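Local coordinates for Hit-like protein involved in cell-cycle regulation (Bartonella henselae, PDB 3LB5), which probably binds nucleotides and hydrolyses nucleotide phosphoramidates, as histidine triad (HINT-type) proteins do, and may take part in cell-cycle regulation, at residues 110-115 against 125-130. Sequence-based numbering, arbitrary orientation.
Sequences MQFNEA and HFHIIP
Met110 and His127 face each other as an antiparallel hydrogen-bonded pair, and their two backbone bonds join strand 106-113 to strand 126-131. Met110 O accepts from His127 N at 2.8 Å; the return bond, Met110 N to His127 O, is longer at 3.1 Å.

Beyond this pair the strands diverge, and two waters take over the pairing. Water 2 accepts from Phe112 N and donates to His125 O, the latter at 2.6 Å, so both backbone groups are satisfied without touching. Water 1 donates to Phe112 O and accepts from His125 N and from Gln111 NE2. Gln111 suits this place because its amide has two N-H groups to give: NE2 also donates to Asn113 OD1, nearly straight at the hydrogen (172°) but from above the carbonyl plane, while OE1 accepts from Asn113 ND2. Asn113 OD1 accepts from Leu76 N as well, and ND2 gives to Ile107 O of the second subunit. With CG anti to the backbone N (chi1 -171°), Gln111 sets CG above the centre of the Phe126 ring, 3.8 Å from the centroid, in a CH-pi contact; the bend at chi2 (-86°) then turns the amide along its own strand to Asn113. Phe126, buried, reaches on to helix 81-101.

Among the side chains beside His127, the Phe112 ring lies oblique to the imidazole, CE2 coming 3.6 Å from His127 NE2, and gives it an apolar flank. His127 ND1 is hydrogen-bonded to His64 NE2, which helps set the rotation of the ring. Met110 CE meets Ile129 CD1 farther along the same face.

Gln111, Phe112 and Asn113 also pair with a strand of the second subunit, continuing the sheet across the dimer. His125 and His127 belong to the HxHxH signature of the HIT family, and an unknown ligand is bound about 8 Å from the His127 side chain. Direct bonds thus satisfy the backbone N and O of Met110 and His127, and where the strands part beside His125 two bridging waters do the same for those of Phe112 and His125.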
ATOM      1  N   MET B 110      -1.396  -3.446  -2.125  1.00  8.15           N
ATOM      2  CA  MET B 110      -0.649  -2.733  -3.161  1.00  9.10           C
ATOM      3  C   MET B 110      -1.342  -1.445  -3.529  1.00  8.89           C
ATOM      4  O   MET B 110      -2.576  -1.352  -3.484  1.00  9.27           O
ATOM      5  CB  MET B 110      -0.492  -3.583  -4.429  1.00  9.92           C
ATOM      6  CG  MET B 110       0.106  -4.943  -4.164  1.00 13.55           C
ATOM      7  SD  MET B 110       0.506  -5.757  -5.704  1.00 23.05           S
ATOM      8  CE  MET B 110      -1.083  -6.164  -6.413  1.00 23.33           C
ATOM      9  N   GLN B 111      -0.556  -0.458  -3.929  1.00  8.21           N
ATOM     10  CA  GLN B 111      -1.139   0.793  -4.373  1.00  8.35           C
ATOM     11  C   GLN B 111      -0.270   1.339  -5.515  1.00  8.25           C
ATOM     12  O   GLN B 111       0.947   1.509  -5.357  1.00  8.26           O
ATOM     13  CB  GLN B 111      -1.278   1.772  -3.207  1.00  7.67           C
ATOM     14  CG  GLN B 111      -2.102   3.055  -3.571  1.00  7.45           C
ATOM     15  CD  GLN B 111      -1.249   4.135  -4.197  1.00  8.52           C
ATOM     16  OE1 GLN B 111      -0.112   4.353  -3.786  1.00  9.71           O
ATOM     17  NE2 GLN B 111      -1.775   4.794  -5.224  1.00  8.10           N
ATOM     18  N   PHE B 112      -0.907   1.564  -6.659  1.00  7.84           N
ATOM     19  CA  PHE B 112      -0.191   1.930  -7.897  1.00  8.87           C
ATOM     20  C   PHE B 112      -0.379   3.361  -8.347  1.00  8.49           C
ATOM     21  O   PHE B 112      -1.510   3.855  -8.449  1.00  9.49           O
ATOM     22  CB  PHE B 112      -0.543   0.984  -9.050  1.00  8.68           C
ATOM     23  CG  PHE B 112      -0.329  -0.477  -8.729  1.00 11.08           C
ATOM     24  CD1 PHE B 112       0.843  -0.911  -8.113  1.00 11.69           C
ATOM     25  CD2 PHE B 112      -1.302  -1.409  -9.046  1.00 11.95           C
ATOM     26  CE1 PHE B 112       1.042  -2.259  -7.812  1.00 14.50           C
ATOM     27  CE2 PHE B 112      -1.117  -2.772  -8.750  1.00 16.10           C
ATOM     28  CZ  PHE B 112       0.064  -3.192  -8.128  1.00 13.75           C
ATOM     29  N   ASN B 113       0.742   4.031  -8.605  1.00  8.11           N
ATOM     30  CA  ASN B 113       0.740   5.402  -9.084  1.00  8.70           C
ATOM     31  C   ASN B 113       1.350   5.533 -10.476  1.00  8.58           C
ATOM     32  O   ASN B 113       2.555   5.423 -10.634  1.00  8.31           O
ATOM     33  CB  ASN B 113       1.490   6.315  -8.106  1.00  7.84           C
ATOM     34  CG  ASN B 113       0.952   6.207  -6.704  1.00  8.37           C
ATOM     35  OD1 ASN B 113      -0.058   6.830  -6.378  1.00  7.75           O
ATOM     36  ND2 ASN B 113       1.589   5.381  -5.877  1.00  6.57           N
ATOM     37  N   GLU B 114       0.488   5.797 -11.458  1.00  9.65           N
ATOM     38  CA  GLU B 114       0.845   6.042 -12.868  1.00 10.28           C
ATOM     39  C   GLU B 114       0.974   4.763 -13.694  1.00 11.03           C
ATOM     40  O   GLU B 114       1.081   3.662 -13.140  1.00 10.28           O
ATOM     41  CB  GLU B 114       2.074   6.962 -13.045  1.00 10.72           C
ATOM     42  CG  GLU B 114       2.012   8.317 -12.284  1.00 12.18           C
ATOM     43  CD  GLU B 114       0.809   9.174 -12.640  1.00 13.58           C
ATOM     44  OE1 GLU B 114       0.278   9.037 -13.767  1.00 11.50           O
ATOM     45  OE2 GLU B 114       0.396   9.997 -11.789  1.00 12.94           O
ATOM     46  N   ALA B 115       0.939   4.947 -15.014  1.00 11.26           N
ATOM     47  CA  ALA B 115       1.114   3.885 -16.013  1.00 12.04           C
ATOM     48  C   ALA B 115       2.311   2.987 -15.736  1.00 11.64           C
ATOM     49  O   ALA B 115       2.199   1.765 -15.811  1.00 11.65           O
ATOM     50  CB  ALA B 115       1.233   4.488 -17.419  1.00 12.19           C
ATOM     51  N   HIS B 125      -6.833   3.880  -5.471  1.00  9.20           N
ATOM     52  CA  HIS B 125      -7.330   2.633  -4.917  1.00  9.25           C
ATOM     53  C   HIS B 125      -6.212   1.789  -4.327  1.00  9.30           C
ATOM     54  O   HIS B 125      -5.125   1.704  -4.910  1.00 10.07           O
ATOM     55  CB  HIS B 125      -8.130   1.824  -5.950  1.00  8.69           C
ATOM     56  CG  HIS B 125      -7.364   1.469  -7.195  1.00  9.42           C
ATOM     57  ND1 HIS B 125      -6.981   2.414  -8.122  1.00  9.99           N
ATOM     58  CD2 HIS B 125      -6.959   0.270  -7.690  1.00 11.27           C
ATOM     59  CE1 HIS B 125      -6.345   1.819  -9.124  1.00 12.82           C
ATOM     60  NE2 HIS B 125      -6.331   0.516  -8.895  1.00  9.92           N
ATOM     61  N   PHE B 126      -6.491   1.157  -3.181  1.00  9.04           N
ATOM     62  CA  PHE B 126      -5.620   0.119  -2.601  1.00  9.02           C
ATOM     63  C   PHE B 126      -6.165  -1.271  -2.934  1.00  8.12           C
ATOM     64  O   PHE B 126      -7.373  -1.520  -2.842  1.00  7.44           O
ATOM     65  CB  PHE B 126      -5.514   0.273  -1.080  1.00  8.70           C
ATOM     66  CG  PHE B 126      -4.652   1.428  -0.641  1.00 10.40           C
ATOM     67  CD1 PHE B 126      -3.418   1.193  -0.056  1.00 10.62           C
ATOM     68  CD2 PHE B 126      -5.092   2.750  -0.781  1.00  9.95           C
ATOM     69  CE1 PHE B 126      -2.608   2.264   0.350  1.00 12.39           C
ATOM     70  CE2 PHE B 126      -4.295   3.833  -0.363  1.00 10.67           C
ATOM     71  CZ  PHE B 126      -3.047   3.580   0.204  1.00 10.23           C
ATOM     72  N   HIS B 127      -5.275  -2.152  -3.379  1.00  7.70           N
ATOM     73  CA  HIS B 127      -5.574  -3.574  -3.532  1.00  7.79           C
ATOM     74  C   HIS B 127      -5.368  -4.315  -2.212  1.00  8.71           C
ATOM     75  O   HIS B 127      -4.304  -4.182  -1.564  1.00  8.52           O
ATOM     76  CB  HIS B 127      -4.628  -4.212  -4.567  1.00  7.64           C
ATOM     77  CG  HIS B 127      -4.783  -3.671  -5.938  1.00  7.04           C
ATOM     78  ND1 HIS B 127      -5.721  -4.167  -6.824  1.00  9.90           N
ATOM     79  CD2 HIS B 127      -4.101  -2.709  -6.603  1.00  9.73           C
ATOM     80  CE1 HIS B 127      -5.623  -3.516  -7.972  1.00 11.78           C
ATOM     81  NE2 HIS B 127      -4.645  -2.630  -7.867  1.00 13.25           N
ATOM     82  N   ILE B 128      -6.366  -5.113  -1.820  1.00  8.96           N
ATOM     83  CA  ILE B 128      -6.216  -6.021  -0.670  1.00  9.91           C
ATOM     84  C   ILE B 128      -6.369  -7.469  -1.156  1.00 10.01           C
ATOM     85  O   ILE B 128      -7.465  -7.911  -1.530  1.00 10.20           O
ATOM     86  CB  ILE B 128      -7.189  -5.722   0.494  1.00 10.01           C
ATOM     87  CG1 ILE B 128      -6.940  -4.329   1.090  1.00 11.11           C
ATOM     88  CG2 ILE B 128      -6.956  -6.704   1.639  1.00 11.02           C
ATOM     89  CD1 ILE B 128      -7.733  -3.241   0.495  1.00 15.83           C
ATOM     90  N   ILE B 129      -5.245  -8.181  -1.187  1.00  9.80           N
ATOM     91  CA  ILE B 129      -5.184  -9.496  -1.822  1.00 10.15           C
ATOM     92  C   ILE B 129      -4.811 -10.594  -0.829  1.00 10.50           C
ATOM     93  O   ILE B 129      -3.701 -10.596  -0.276  1.00  9.93           O
ATOM     94  CB  ILE B 129      -4.208  -9.512  -3.041  1.00 10.38           C
ATOM     95  CG1 ILE B 129      -4.439  -8.295  -3.956  1.00 10.87           C
ATOM     96  CG2 ILE B 129      -4.291 -10.862  -3.801  1.00  9.76           C
ATOM     97  CD1 ILE B 129      -3.412  -8.153  -5.068  1.00 13.86           C
ATOM     98  N   PRO B 130      -5.725 -11.558  -0.620  1.00 10.09           N
ATOM     99  CA  PRO B 130      -5.343 -12.707   0.187  1.00 10.58           C
ATOM    100  C   PRO B 130      -4.324 -13.629  -0.498  1.00 10.66           C
ATOM    101  O   PRO B 130      -4.378 -13.869  -1.723  1.00 10.40           O
ATOM    102  CB  PRO B 130      -6.672 -13.440   0.416  1.00 10.82           C
ATOM    103  CG  PRO B 130      -7.535 -13.063  -0.728  1.00 10.91           C
ATOM    104  CD  PRO B 130      -7.045 -11.734  -1.267  1.00 10.79           C
TER
HETATM  105  O   HOH W   1      -4.105   4.061  -7.024  1.00 10.70           O
HETATM  106  O   HOH W   2      -3.731   1.249  -7.096  1.00 14.27           O